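Local coordinates for periplasmic zinc-binding protein troA (Treponema pallidum, PDB 1K0F) that binds zinc with high affinity in the periplasm and delivers it to the membrane permease of the TroABC transporter for import into the cytoplasm, at residues 16-21 / 137-142; 21-26 / 126-131; 116-121 / 131-136. All blocks are in the same frame, centred on the assembly; numbering follows the deposited sequence.

Contact 1 of 3, residues 16-21 / 137-142; sequences VKNIAQ and QAYQQQ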
ATOM      1  N   VAL A  16       2.697   3.381  13.369  1.00 25.75           N
ATOM      2  CA  VAL A  16       2.294   3.921  14.656  1.00 24.29           C
ATOM      3  C   VAL A  16       2.588   2.885  15.746  1.00 22.37           C
ATOM      4  O   VAL A  16       3.314   3.162  16.692  1.00 22.34           O
ATOM      5  CB  VAL A  16       0.783   4.267  14.655  1.00 25.70           C
ATOM      6  CG1 VAL A  16       0.282   4.470  16.074  1.00 26.29           C
ATOM      7  CG2 VAL A  16       0.540   5.517  13.835  1.00 26.94           C
ATOM      8  N   LYS A  17       2.015   1.694  15.591  1.00 19.68           N
ATOM      9  CA  LYS A  17       2.195   0.598  16.536  1.00 18.11           C
ATOM     10  C   LYS A  17       3.646   0.420  16.978  1.00 17.45           C
ATOM     11  O   LYS A  17       3.956   0.373  18.170  1.00 13.93           O
ATOM     12  CB  LYS A  17       1.705  -0.707  15.908  1.00 16.82           C
ATOM     13  CG  LYS A  17       0.206  -0.756  15.700  1.00 17.71           C
ATOM     14  CD  LYS A  17      -0.317  -2.167  15.745  1.00 17.48           C
ATOM     15  CE  LYS A  17      -0.747  -2.626  14.365  1.00 17.96           C
ATOM     16  NZ  LYS A  17      -2.201  -2.934  14.324  1.00 20.58           N
ATOM     17  N   ASN A  18       4.530   0.323  15.996  1.00 18.93           N
ATOM     18  CA  ASN A  18       5.944   0.124  16.252  1.00 20.64           C
ATOM     19  C   ASN A  18       6.569   1.285  17.003  1.00 21.86           C
ATOM     20  O   ASN A  18       7.388   1.070  17.894  1.00 21.81           O
ATOM     21  CB  ASN A  18       6.674  -0.098  14.936  1.00 20.22           C
ATOM     22  CG  ASN A  18       6.335  -1.426  14.302  1.00 20.31           C
ATOM     23  OD1 ASN A  18       6.763  -2.473  14.774  1.00 24.23           O
ATOM     24  ND2 ASN A  18       5.554  -1.392  13.235  1.00 20.74           N
ATOM     25  N   ILE A  19       6.177   2.504  16.636  1.00 23.86           N
ATOM     26  CA  ILE A  19       6.694   3.732  17.251  1.00 26.82           C
ATOM     27  C   ILE A  19       6.022   4.106  18.572  1.00 28.67           C
ATOM     28  O   ILE A  19       6.675   4.158  19.606  1.00 31.27           O
ATOM     29  CB  ILE A  19       6.565   4.955  16.302  1.00 24.75           C
ATOM     30  CG1 ILE A  19       7.306   4.678  14.992  1.00 24.45           C
ATOM     31  CG2 ILE A  19       7.141   6.189  16.977  1.00 22.65           C
ATOM     32  CD1 ILE A  19       6.822   5.485  13.832  1.00 24.73           C
ATOM     33  N   ALA A  20       4.722   4.384  18.528  1.00 29.96           N
ATOM     34  CA  ALA A  20       3.985   4.754  19.739  1.00 30.46           C
ATOM     35  C   ALA A  20       3.769   3.573  20.676  1.00 30.08           C
ATOM     36  O   ALA A  20       3.752   3.740  21.899  1.00 32.34           O
ATOM     37  CB  ALA A  20       2.636   5.367  19.370  1.00 30.60           C
ATOM     38  N   GLN A  21       3.612   2.384  20.099  1.00 27.75           N
ATOM     39  CA  GLN A  21       3.384   1.192  20.888  1.00 27.24           C
ATOM     40  C   GLN A  21       2.149   1.417  21.742  1.00 27.66           C
ATOM     41  O   GLN A  21       1.102   1.822  21.230  1.00 29.71           O
ATOM     42  CB  GLN A  21       4.587   0.915  21.776  1.00 27.88           C
ATOM     43  CG  GLN A  21       5.885   1.111  21.062  1.00 30.03           C
ATOM     44  CD  GLN A  21       6.614  -0.183  20.872  1.00 31.26           C
ATOM     45  OE1 GLN A  21       6.954  -0.566  19.752  1.00 32.91           O
ATOM     46  NE2 GLN A  21       6.862  -0.876  21.973  1.00 35.02           N
ATOM     47  N   GLN A 137      13.800   4.579  15.067  1.00 37.68           N
ATOM     48  CA  GLN A 137      15.014   4.122  14.395  1.00 36.15           C
ATOM     49  C   GLN A 137      14.932   2.631  14.164  1.00 33.98           C
ATOM     50  O   GLN A 137      15.150   2.148  13.053  1.00 33.11           O
ATOM     51  CB  GLN A 137      16.243   4.427  15.232  1.00 37.66           C
ATOM     52  CG  GLN A 137      16.423   5.885  15.536  1.00 40.55           C
ATOM     53  CD  GLN A 137      17.344   6.103  16.707  1.00 44.28           C
ATOM     54  OE1 GLN A 137      17.558   7.235  17.138  1.00 47.55           O
ATOM     55  NE2 GLN A 137      17.903   5.014  17.235  1.00 46.19           N
ATOM     56  N   ALA A 138      14.616   1.901  15.223  1.00 33.35           N
ATOM     57  CA  ALA A 138      14.494   0.465  15.115  1.00 32.81           C
ATOM     58  C   ALA A 138      13.602   0.211  13.913  1.00 34.08           C
ATOM     59  O   ALA A 138      14.079  -0.227  12.867  1.00 34.83           O
ATOM     60  CB  ALA A 138      13.872  -0.101  16.372  1.00 31.36           C
ATOM     61  N   TYR A 139      12.317   0.524  14.053  1.00 34.91           N
ATOM     62  CA  TYR A 139      11.350   0.319  12.977  1.00 36.89           C
ATOM     63  C   TYR A 139      11.875   0.692  11.582  1.00 36.54           C
ATOM     64  O   TYR A 139      11.481   0.095  10.577  1.00 35.01           O
ATOM     65  CB  TYR A 139      10.061   1.088  13.285  1.00 37.05           C
ATOM     66  CG  TYR A 139       8.952   0.858  12.278  1.00 39.24           C
ATOM     67  CD1 TYR A 139       8.484  -0.429  11.996  1.00 39.67           C
ATOM     68  CD2 TYR A 139       8.352   1.932  11.626  1.00 39.88           C
ATOM     69  CE1 TYR A 139       7.435  -0.627  11.089  1.00 40.58           C
ATOM     70  CE2 TYR A 139       7.312   1.744  10.727  1.00 39.75           C
ATOM     71  CZ  TYR A 139       6.858   0.471  10.463  1.00 40.18           C
ATOM     72  OH  TYR A 139       5.812   0.319   9.585  1.00 41.55           O
ATOM     73  N   GLN A 140      12.762   1.674  11.513  1.00 37.77           N
ATOM     74  CA  GLN A 140      13.309   2.063  10.221  1.00 40.42           C
ATOM     75  C   GLN A 140      14.291   0.992   9.780  1.00 40.50           C
ATOM     76  O   GLN A 140      14.321   0.604   8.613  1.00 40.05           O
ATOM     77  CB  GLN A 140      14.015   3.420  10.312  1.00 42.65           C
ATOM     78  CG  GLN A 140      13.416   4.506   9.410  1.00 45.40           C
ATOM     79  CD  GLN A 140      12.958   3.970   8.057  1.00 48.05           C
ATOM     80  OE1 GLN A 140      11.758   3.876   7.784  1.00 48.99           O
ATOM     81  NE2 GLN A 140      13.915   3.612   7.205  1.00 49.66           N
ATOM     82  N   GLN A 141      15.090   0.516  10.727  1.00 40.40           N
ATOM     83  CA  GLN A 141      16.063  -0.524  10.445  1.00 42.21           C
ATOM     84  C   GLN A 141      15.349  -1.720   9.845  1.00 42.60           C
ATOM     85  O   GLN A 141      15.902  -2.430   9.012  1.00 43.91           O
ATOM     86  CB  GLN A 141      16.758  -0.939  11.731  1.00 42.96           C
ATOM     87  CG  GLN A 141      17.233   0.234  12.540  1.00 44.77           C
ATOM     88  CD  GLN A 141      18.721   0.203  12.729  1.00 45.85           C
ATOM     89  OE1 GLN A 141      19.417  -0.598  12.105  1.00 48.83           O
ATOM     90  NE2 GLN A 141      19.225   1.067  13.595  1.00 44.46           N
ATOM     91  N   GLN A 142      14.118  -1.945  10.293  1.00 43.22           N
ATOM     92  CA  GLN A 142      13.311  -3.046   9.785  1.00 43.23           C
ATOM     93  C   GLN A 142      12.977  -2.711   8.340  1.00 42.39           C
ATOM     94  O   GLN A 142      13.030  -3.572   7.461  1.00 42.97           O
ATOM     95  CB  GLN A 142      12.022  -3.190  10.603  1.00 46.07           C
ATOM     96  CG  GLN A 142      12.179  -3.959  11.923  1.00 47.88           C
ATOM     97  CD  GLN A 142      10.909  -3.955  12.773  1.00 49.24           C
ATOM     98  OE1 GLN A 142       9.908  -4.588  12.421  1.00 50.05           O
ATOM     99  NE2 GLN A 142      10.948  -3.239  13.892  1.00 48.60           N
TER
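Asn18 and Tyr139 carry this contact, and they meet flat side to flat side. The amide of Asn18 lies over one face of the Tyr139 ring, the two planes only 15° apart, and it sits toward the CD1–CE1 side: ND2 comes to 3.0 Å from Tyr139 CE1. The beta carbon follows the amide onto the same face as a CH-pi contact, with Asn18 CB 3.9 Å from the centroid of the Tyr139 ring. With CG anti to the backbone N (chi1 -176°), the Tyr139 ring projects from its own helix to the neighbouring one.

The apolar part is smaller. Ile19 CD1 approaches the Tyr139 ring obliquely, 4.5 Å from Tyr139 CD2, and Tyr260 of helix 260-273 also packs against Tyr139.

Both polar ends turn to Asp14, one turn before Asn18 on helix 10-20. Tyr139 OH is hydrogen-bonded to OD2 of Asp14, and Asn18 ND2 makes a weak bond to the carbonyl of the same residue, so Asp14 holds the phenol end and, more weakly, the amide stacked on the ring. The exposed Gln142 makes a loose approach, its NE2 4.3 Å from Asn18 OD1.

The helices run in roughly opposed directions, their axes 9.4 Å apart at closest approach. Residues 16-20 close the helix that follows the first strand of the N-terminal lobe, and that helix packs here on residues 137-142 of helix 129-156, the single long backbone helix that links the two lobes and is the hallmark of the cluster 9 metal-binding proteins of ABC transporters.

Contact 2 of 3, residues 21-26 / 126-131; sequences QGDVHL and PGKTRE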
ATOM      1  N   GLN A  21       3.612   2.384  20.099  1.00 27.75           N
ATOM      2  CA  GLN A  21       3.384   1.192  20.888  1.00 27.24           C
ATOM      3  C   GLN A  21       2.149   1.417  21.742  1.00 27.66           C
ATOM      4  O   GLN A  21       1.102   1.822  21.230  1.00 29.71           O
ATOM      5  CB  GLN A  21       4.587   0.915  21.776  1.00 27.88           C
ATOM      6  CG  GLN A  21       5.885   1.111  21.062  1.00 30.03           C
ATOM      7  CD  GLN A  21       6.614  -0.183  20.872  1.00 31.26           C
ATOM      8  OE1 GLN A  21       6.954  -0.566  19.752  1.00 32.91           O
ATOM      9  NE2 GLN A  21       6.862  -0.876  21.973  1.00 35.02           N
ATOM     10  N   GLY A  22       2.279   1.174  23.039  1.00 26.90           N
ATOM     11  CA  GLY A  22       1.148   1.331  23.932  1.00 24.70           C
ATOM     12  C   GLY A  22       1.053   2.703  24.537  1.00 22.37           C
ATOM     13  O   GLY A  22       0.345   2.903  25.520  1.00 23.40           O
ATOM     14  N   ASP A  23       1.770   3.652  23.953  1.00 20.67           N
ATOM     15  CA  ASP A  23       1.749   5.010  24.457  1.00 19.97           C
ATOM     16  C   ASP A  23       0.591   5.752  23.846  1.00 22.10           C
ATOM     17  O   ASP A  23       0.413   6.942  24.076  1.00 25.30           O
ATOM     18  CB  ASP A  23       3.037   5.722  24.115  1.00 16.53           C
ATOM     19  CG  ASP A  23       4.220   5.089  24.758  1.00 16.89           C
ATOM     20  OD1 ASP A  23       4.145   4.786  25.966  1.00 16.29           O
ATOM     21  OD2 ASP A  23       5.222   4.890  24.051  1.00 17.71           O
ATOM     22  N   VAL A  24      -0.193   5.066  23.036  1.00 22.98           N
ATOM     23  CA  VAL A  24      -1.344   5.716  22.442  1.00 24.55           C
ATOM     24  C   VAL A  24      -2.438   4.702  22.237  1.00 23.13           C
ATOM     25  O   VAL A  24      -2.216   3.498  22.311  1.00 21.95           O
ATOM     26  CB  VAL A  24      -1.019   6.393  21.055  1.00 25.82           C
ATOM     27  CG1 VAL A  24       0.226   7.236  21.162  1.00 28.56           C
ATOM     28  CG2 VAL A  24      -0.847   5.343  19.962  1.00 27.08           C
ATOM     29  N   HIS A  25      -3.637   5.209  22.020  1.00 21.93           N
ATOM     30  CA  HIS A  25      -4.758   4.353  21.738  1.00 22.63           C
ATOM     31  C   HIS A  25      -4.798   4.508  20.232  1.00 23.17           C
ATOM     32  O   HIS A  25      -4.869   5.632  19.731  1.00 26.01           O
ATOM     33  CB  HIS A  25      -6.014   4.903  22.392  1.00 21.79           C
ATOM     34  CG  HIS A  25      -6.133   4.539  23.834  1.00 22.43           C
ATOM     35  ND1 HIS A  25      -6.014   5.467  24.848  1.00 23.01           N
ATOM     36  CD2 HIS A  25      -6.347   3.346  24.440  1.00 23.29           C
ATOM     37  CE1 HIS A  25      -6.155   4.856  26.017  1.00 25.43           C
ATOM     38  NE2 HIS A  25      -6.357   3.571  25.795  1.00 24.32           N
ATOM     39  N   LEU A  26      -4.716   3.398  19.508  1.00 21.07           N
ATOM     40  CA  LEU A  26      -4.705   3.464  18.058  1.00 19.90           C
ATOM     41  C   LEU A  26      -5.900   2.811  17.397  1.00 19.86           C
ATOM     42  O   LEU A  26      -6.337   1.743  17.786  1.00 20.33           O
ATOM     43  CB  LEU A  26      -3.420   2.831  17.529  1.00 18.61           C
ATOM     44  CG  LEU A  26      -3.431   2.260  16.107  1.00 19.61           C
ATOM     45  CD1 LEU A  26      -3.711   3.368  15.096  1.00 18.43           C
ATOM     46  CD2 LEU A  26      -2.085   1.600  15.825  1.00 18.74           C
ATOM     47  N   PRO A 126       5.110  14.990  23.091  1.00 23.03           N
ATOM     48  CA  PRO A 126       6.455  15.558  23.220  1.00 24.05           C
ATOM     49  C   PRO A 126       7.305  14.823  24.242  1.00 23.94           C
ATOM     50  O   PRO A 126       8.473  14.540  24.005  1.00 23.05           O
ATOM     51  CB  PRO A 126       6.197  17.010  23.638  1.00 24.43           C
ATOM     52  CG  PRO A 126       4.777  17.027  24.137  1.00 23.61           C
ATOM     53  CD  PRO A 126       4.082  16.025  23.264  1.00 25.02           C
ATOM     54  N   GLY A 127       6.700  14.517  25.381  1.00 24.88           N
ATOM     55  CA  GLY A 127       7.410  13.824  26.432  1.00 25.70           C
ATOM     56  C   GLY A 127       7.812  12.423  26.029  1.00 26.42           C
ATOM     57  O   GLY A 127       8.652  11.811  26.681  1.00 27.53           O
ATOM     58  N   LYS A 128       7.225  11.911  24.952  1.00 27.74           N
ATOM     59  CA  LYS A 128       7.538  10.561  24.494  1.00 28.47           C
ATOM     60  C   LYS A 128       8.548  10.525  23.351  1.00 29.80           C
ATOM     61  O   LYS A 128       8.706   9.492  22.699  1.00 29.21           O
ATOM     62  CB  LYS A 128       6.252   9.840  24.065  1.00 27.30           C
ATOM     63  CG  LYS A 128       6.055   8.472  24.703  1.00 26.61           C
ATOM     64  CD  LYS A 128       6.460   8.478  26.167  1.00 29.09           C
ATOM     65  CE  LYS A 128       5.496   7.682  27.033  1.00 30.75           C
ATOM     66  NZ  LYS A 128       5.269   8.351  28.353  1.00 32.20           N
ATOM     67  N   THR A 129       9.244  11.644  23.131  1.00 32.03           N
ATOM     68  CA  THR A 129      10.235  11.759  22.056  1.00 34.60           C
ATOM     69  C   THR A 129      11.371  10.730  22.098  1.00 36.92           C
ATOM     70  O   THR A 129      11.737  10.161  21.063  1.00 37.93           O
ATOM     71  CB  THR A 129      10.874  13.162  22.036  1.00 33.73           C
ATOM     72  OG1 THR A 129       9.912  14.121  21.596  1.00 32.01           O
ATOM     73  CG2 THR A 129      12.064  13.191  21.094  1.00 33.93           C
ATOM     74  N   ARG A 130      11.934  10.490  23.281  1.00 37.47           N
ATOM     75  CA  ARG A 130      13.027   9.534  23.419  1.00 36.19           C
ATOM     76  C   ARG A 130      12.639   8.111  23.020  1.00 34.07           C
ATOM     77  O   ARG A 130      13.307   7.472  22.206  1.00 33.17           O
ATOM     78  CB  ARG A 130      13.546   9.540  24.856  1.00 37.71           C
ATOM     79  CG  ARG A 130      14.962   9.018  24.982  1.00 37.72           C
ATOM     80  CD  ARG A 130      15.174   8.352  26.318  1.00 38.91           C
ATOM     81  NE  ARG A 130      14.883   9.251  27.429  1.00 39.50           N
ATOM     82  CZ  ARG A 130      15.429  10.453  27.569  1.00 40.62           C
ATOM     83  NH1 ARG A 130      16.293  10.898  26.661  1.00 40.39           N
ATOM     84  NH2 ARG A 130      15.115  11.213  28.610  1.00 40.13           N
ATOM     85  N   GLU A 131      11.556   7.615  23.600  1.00 34.09           N
ATOM     86  CA  GLU A 131      11.099   6.266  23.301  1.00 34.71           C
ATOM     87  C   GLU A 131      10.474   6.180  21.915  1.00 33.34           C
ATOM     88  O   GLU A 131      10.497   5.117  21.293  1.00 34.63           O
ATOM     89  CB  GLU A 131      10.091   5.794  24.359  1.00 36.43           C
ATOM     90  CG  GLU A 131       9.151   6.874  24.858  1.00 38.71           C
ATOM     91  CD  GLU A 131       9.687   7.594  26.070  1.00 38.72           C
ATOM     92  OE1 GLU A 131      10.410   8.598  25.891  1.00 41.60           O
ATOM     93  OE2 GLU A 131       9.384   7.160  27.202  1.00 38.64           O
TER
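With chi1 at -63°, Asp23 sets its CG beside the backbone N and aims the carboxylate at residues 126-131, while Lys128 turns sharply at chi2 (40°) and bends again further out, bringing its aliphatic chain to meet it. The meeting place is the turn of a beta-alpha-beta unit: residues 21-24 lead from helix 10-20 into strand 25-28, which pairs in parallel with strand 4-7. Opposite them lies the start of the long helix 129-156, with Lys128 at its N-cap position.

The two side chains meet at a slant, and it is the methylenes of the lysine that touch the acid. Lys128 CE lies 3.4 Å from Asp23 OD1, and Lys128 CG is 3.7 Å from Asp23 OD2. The ammonium group stays farther off: Lys128 NZ is 4.4 Å from Asp23 OD1, too far for a salt bridge though near enough for some attraction between the charges. The stronger partner of the carboxylate lies further along the same helix, where Arg135 NH1 forms a salt bridge with Asp23 OD2, which would favour the charged form of the acid. The acid therefore holds mainly to the arginine and receives the lysine chain as a partial cover.

Glu131 adds little; its CG only brushes Asp23 OD2, at 4.5 Å. The like charges are kept apart, with Glu131 OE2 at 5.7 Å from Asp23 OD2.

The start of the helix is held by its own chain. Pro126 O accepts twice, from Thr129 N at 3.1 Å and from Thr129 OG1 at 2.8 Å, the hydroxyl oxygen lying 18° from the carbonyl plane.

Contact 3 of 3, residues 116-121 / 131-136; sequences AVYESL and EFTQRY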
ATOM      1  N   ALA A 116       7.236  10.799   8.953  1.00 22.75           N
ATOM      2  CA  ALA A 116       6.092  11.667   9.197  1.00 20.22           C
ATOM      3  C   ALA A 116       5.286  11.132  10.381  1.00 17.33           C
ATOM      4  O   ALA A 116       4.926  11.878  11.287  1.00 14.92           O
ATOM      5  CB  ALA A 116       5.218  11.727   7.945  1.00 19.38           C
ATOM      6  N   VAL A 117       5.001   9.838  10.362  1.00 16.30           N
ATOM      7  CA  VAL A 117       4.253   9.211  11.444  1.00 18.67           C
ATOM      8  C   VAL A 117       4.972   9.431  12.777  1.00 20.12           C
ATOM      9  O   VAL A 117       4.385   9.908  13.749  1.00 19.45           O
ATOM     10  CB  VAL A 117       4.123   7.708  11.211  1.00 16.44           C
ATOM     11  CG1 VAL A 117       3.397   7.077  12.370  1.00 17.51           C
ATOM     12  CG2 VAL A 117       3.385   7.446   9.915  1.00 16.02           C
ATOM     13  N   TYR A 118       6.252   9.077  12.793  1.00 21.44           N
ATOM     14  CA  TYR A 118       7.079   9.223  13.976  1.00 21.99           C
ATOM     15  C   TYR A 118       7.048  10.644  14.497  1.00 22.85           C
ATOM     16  O   TYR A 118       6.776  10.874  15.671  1.00 24.08           O
ATOM     17  CB  TYR A 118       8.518   8.836  13.649  1.00 22.73           C
ATOM     18  CG  TYR A 118       9.567   9.537  14.495  1.00 22.68           C
ATOM     19  CD1 TYR A 118       9.736   9.203  15.827  1.00 23.60           C
ATOM     20  CD2 TYR A 118      10.404  10.491  13.942  1.00 22.39           C
ATOM     21  CE1 TYR A 118      10.723   9.802  16.599  1.00 23.35           C
ATOM     22  CE2 TYR A 118      11.404  11.104  14.696  1.00 23.77           C
ATOM     23  CZ  TYR A 118      11.560  10.750  16.026  1.00 24.25           C
ATOM     24  OH  TYR A 118      12.550  11.325  16.768  1.00 23.77           O
ATOM     25  N   GLU A 119       7.334  11.598  13.621  1.00 24.23           N
ATOM     26  CA  GLU A 119       7.359  13.007  14.003  1.00 25.28           C
ATOM     27  C   GLU A 119       5.989  13.554  14.409  1.00 25.37           C
ATOM     28  O   GLU A 119       5.903  14.544  15.134  1.00 26.17           O
ATOM     29  CB  GLU A 119       7.933  13.854  12.862  1.00 26.43           C
ATOM     30  CG  GLU A 119       9.453  13.877  12.827  1.00 28.39           C
ATOM     31  CD  GLU A 119       9.997  14.637  11.643  1.00 28.09           C
ATOM     32  OE1 GLU A 119      11.233  14.778  11.550  1.00 28.07           O
ATOM     33  OE2 GLU A 119       9.187  15.091  10.808  1.00 28.79           O
ATOM     34  N   SER A 120       4.921  12.927  13.927  1.00 24.97           N
ATOM     35  CA  SER A 120       3.571  13.358  14.271  1.00 23.81           C
ATOM     36  C   SER A 120       3.305  12.900  15.702  1.00 24.59           C
ATOM     37  O   SER A 120       2.774  13.643  16.536  1.00 22.16           O
ATOM     38  CB  SER A 120       2.553  12.708  13.333  1.00 22.52           C
ATOM     39  OG  SER A 120       2.257  13.552  12.243  1.00 22.19           O
ATOM     40  N   LEU A 121       3.690  11.657  15.973  1.00 25.33           N
ATOM     41  CA  LEU A 121       3.518  11.071  17.291  1.00 25.23           C
ATOM     42  C   LEU A 121       4.276  11.890  18.333  1.00 25.32           C
ATOM     43  O   LEU A 121       3.783  12.114  19.437  1.00 26.03           O
ATOM     44  CB  LEU A 121       4.013   9.621  17.289  1.00 25.16           C
ATOM     45  CG  LEU A 121       3.198   8.614  16.464  1.00 24.34           C
ATOM     46  CD1 LEU A 121       3.817   7.232  16.603  1.00 24.04           C
ATOM     47  CD2 LEU A 121       1.737   8.600  16.930  1.00 23.60           C
ATOM     48  N   GLU A 131      11.556   7.615  23.600  1.00 34.09           N
ATOM     49  CA  GLU A 131      11.099   6.266  23.301  1.00 34.71           C
ATOM     50  C   GLU A 131      10.474   6.180  21.915  1.00 33.34           C
ATOM     51  O   GLU A 131      10.497   5.117  21.293  1.00 34.63           O
ATOM     52  CB  GLU A 131      10.091   5.794  24.359  1.00 36.43           C
ATOM     53  CG  GLU A 131       9.151   6.874  24.858  1.00 38.71           C
ATOM     54  CD  GLU A 131       9.687   7.594  26.070  1.00 38.72           C
ATOM     55  OE1 GLU A 131      10.410   8.598  25.891  1.00 41.60           O
ATOM     56  OE2 GLU A 131       9.384   7.160  27.202  1.00 38.64           O
ATOM     57  N   PHE A 132       9.912   7.284  21.432  1.00 30.61           N
ATOM     58  CA  PHE A 132       9.306   7.291  20.108  1.00 28.75           C
ATOM     59  C   PHE A 132      10.385   7.452  19.065  1.00 28.68           C
ATOM     60  O   PHE A 132      10.167   7.182  17.889  1.00 28.84           O
ATOM     61  CB  PHE A 132       8.313   8.437  19.972  1.00 28.58           C
ATOM     62  CG  PHE A 132       6.978   8.156  20.590  1.00 27.14           C
ATOM     63  CD1 PHE A 132       6.716   6.932  21.192  1.00 26.71           C
ATOM     64  CD2 PHE A 132       5.979   9.123  20.573  1.00 26.42           C
ATOM     65  CE1 PHE A 132       5.484   6.676  21.767  1.00 28.65           C
ATOM     66  CE2 PHE A 132       4.746   8.882  21.144  1.00 26.12           C
ATOM     67  CZ  PHE A 132       4.493   7.656  21.745  1.00 29.16           C
ATOM     68  N   THR A 133      11.556   7.888  19.511  1.00 28.61           N
ATOM     69  CA  THR A 133      12.675   8.090  18.611  1.00 29.69           C
ATOM     70  C   THR A 133      13.442   6.808  18.430  1.00 29.32           C
ATOM     71  O   THR A 133      13.621   6.328  17.313  1.00 30.71           O
ATOM     72  CB  THR A 133      13.642   9.153  19.146  1.00 30.44           C
ATOM     73  OG1 THR A 133      13.099  10.455  18.913  1.00 30.27           O
ATOM     74  CG2 THR A 133      14.991   9.048  18.442  1.00 32.08           C
ATOM     75  N   GLN A 134      13.913   6.250  19.531  1.00 29.48           N
ATOM     76  CA  GLN A 134      14.669   5.022  19.435  1.00 31.26           C
ATOM     77  C   GLN A 134      13.845   3.927  18.747  1.00 31.83           C
ATOM     78  O   GLN A 134      14.311   3.293  17.800  1.00 31.88           O
ATOM     79  CB  GLN A 134      15.117   4.587  20.819  1.00 30.70           C
ATOM     80  CG  GLN A 134      15.603   3.184  20.852  1.00 31.07           C
ATOM     81  CD  GLN A 134      14.742   2.336  21.738  1.00 33.18           C
ATOM     82  OE1 GLN A 134      14.043   1.442  21.275  1.00 33.94           O
ATOM     83  NE2 GLN A 134      14.775   2.623  23.039  1.00 35.92           N
ATOM     84  N   ARG A 135      12.617   3.712  19.211  1.00 32.46           N
ATOM     85  CA  ARG A 135      11.752   2.707  18.601  1.00 32.32           C
ATOM     86  C   ARG A 135      11.727   3.009  17.114  1.00 33.45           C
ATOM     87  O   ARG A 135      11.935   2.135  16.281  1.00 33.64           O
ATOM     88  CB  ARG A 135      10.328   2.817  19.139  1.00 31.64           C
ATOM     89  CG  ARG A 135      10.121   2.318  20.549  1.00 33.98           C
ATOM     90  CD  ARG A 135       8.650   2.414  20.899  1.00 35.69           C
ATOM     91  NE  ARG A 135       8.365   2.249  22.321  1.00 37.58           N
ATOM     92  CZ  ARG A 135       7.502   3.005  22.994  1.00 39.27           C
ATOM     93  NH1 ARG A 135       6.847   3.970  22.365  1.00 38.64           N
ATOM     94  NH2 ARG A 135       7.277   2.790  24.284  1.00 40.33           N
ATOM     95  N   TYR A 136      11.460   4.269  16.800  1.00 35.59           N
ATOM     96  CA  TYR A 136      11.401   4.718  15.425  1.00 37.11           C
ATOM     97  C   TYR A 136      12.595   4.187  14.654  1.00 38.02           C
ATOM     98  O   TYR A 136      12.428   3.430  13.699  1.00 39.56           O
ATOM     99  CB  TYR A 136      11.386   6.239  15.385  1.00 39.15           C
ATOM    100  CG  TYR A 136      11.712   6.828  14.041  1.00 42.53           C
ATOM    101  CD1 TYR A 136      11.186   6.278  12.869  1.00 44.49           C
ATOM    102  CD2 TYR A 136      12.533   7.950  13.938  1.00 44.78           C
ATOM    103  CE1 TYR A 136      11.466   6.835  11.625  1.00 46.97           C
ATOM    104  CE2 TYR A 136      12.822   8.519  12.702  1.00 47.20           C
ATOM    105  CZ  TYR A 136      12.286   7.961  11.547  1.00 48.22           C
ATOM    106  OH  TYR A 136      12.558   8.535  10.322  1.00 49.05           O
TER
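Helices 107-124 and 129-156 pack here as a nearly antiparallel hairpin, their axes 9.8 Å apart at closest approach and their directions 165° from each other, with the Tyr118 and Tyr136 CA atoms facing across the gap. Tyr118 makes the largest single contribution to the interface. Its CG is turned away from the backbone N (chi1 152°), which sends the ring across to the other helix, where Tyr136 lies over one face. The pair forms an offset stack: the ring centroids of Tyr118 and Tyr136 are 4.0 Å apart and the planes are inclined by 16°. Tyr136 CD2 sits above the centre of the Tyr118 ring and, because the rings are displaced, Tyr118 CB lies over the middle of the facing side of Tyr136, 3.9 Å from its ring centroid, as a CH-pi contact.

The edges of the Tyr118 ring meet polar atoms. Phe132 O lies near the ring plane, 2.9 Å from Tyr118 CD1, a tight approach as modelled. At the far end Tyr118 OH donates to Thr133 OG1; the modelled 2.4 Å is shorter than a normal hydrogen bond, so its exact length is doubtful. Thr133 OG1 is in turn hydrogen-bonded to the carbonyl of Thr129 one turn earlier.

Phe132 supplies the apolar side. Its CD2 lies 3.9 Å from Leu121 CB, and the ring edge is turned to the backbone, with Phe132 CE2 3.8 Å from Leu121 O. Behind Leu121, Ile19 and Ala20 of helix 10-20 continue the packing, and Ile19 also touches Tyr118.

The chemistry is that of an aromatic interface with one polar end: the stack fixes the plane of the Tyr118 ring, and the phenol has a polar partner in Thr133, whose own second partner is the Thr129 carbonyl.

How the contacts relate
From the N terminus, the chain runs through helix 10-20 and its turn into strand 25-28, then through the rest of the parallel sheet to helix 107-124, and back along helix 129-156. Contact 1 closes the widest loop, 16-21 to 137-142, and encloses both others. Contact 3 closes the short hairpin between 116-121 and 131-136. Contact 2, from 21-26 to 126-131, crosses contact 3, because its second segment begins between the two hairpin segments and shares Glu131 with the second. All three use helix 129-156: successive turns of it meet the strand-leading turn, helix 107-124 and helix 10-20. Arg135, in contact 3, also ties in contact 1 through a probable hydrogen bond to Ile19 O.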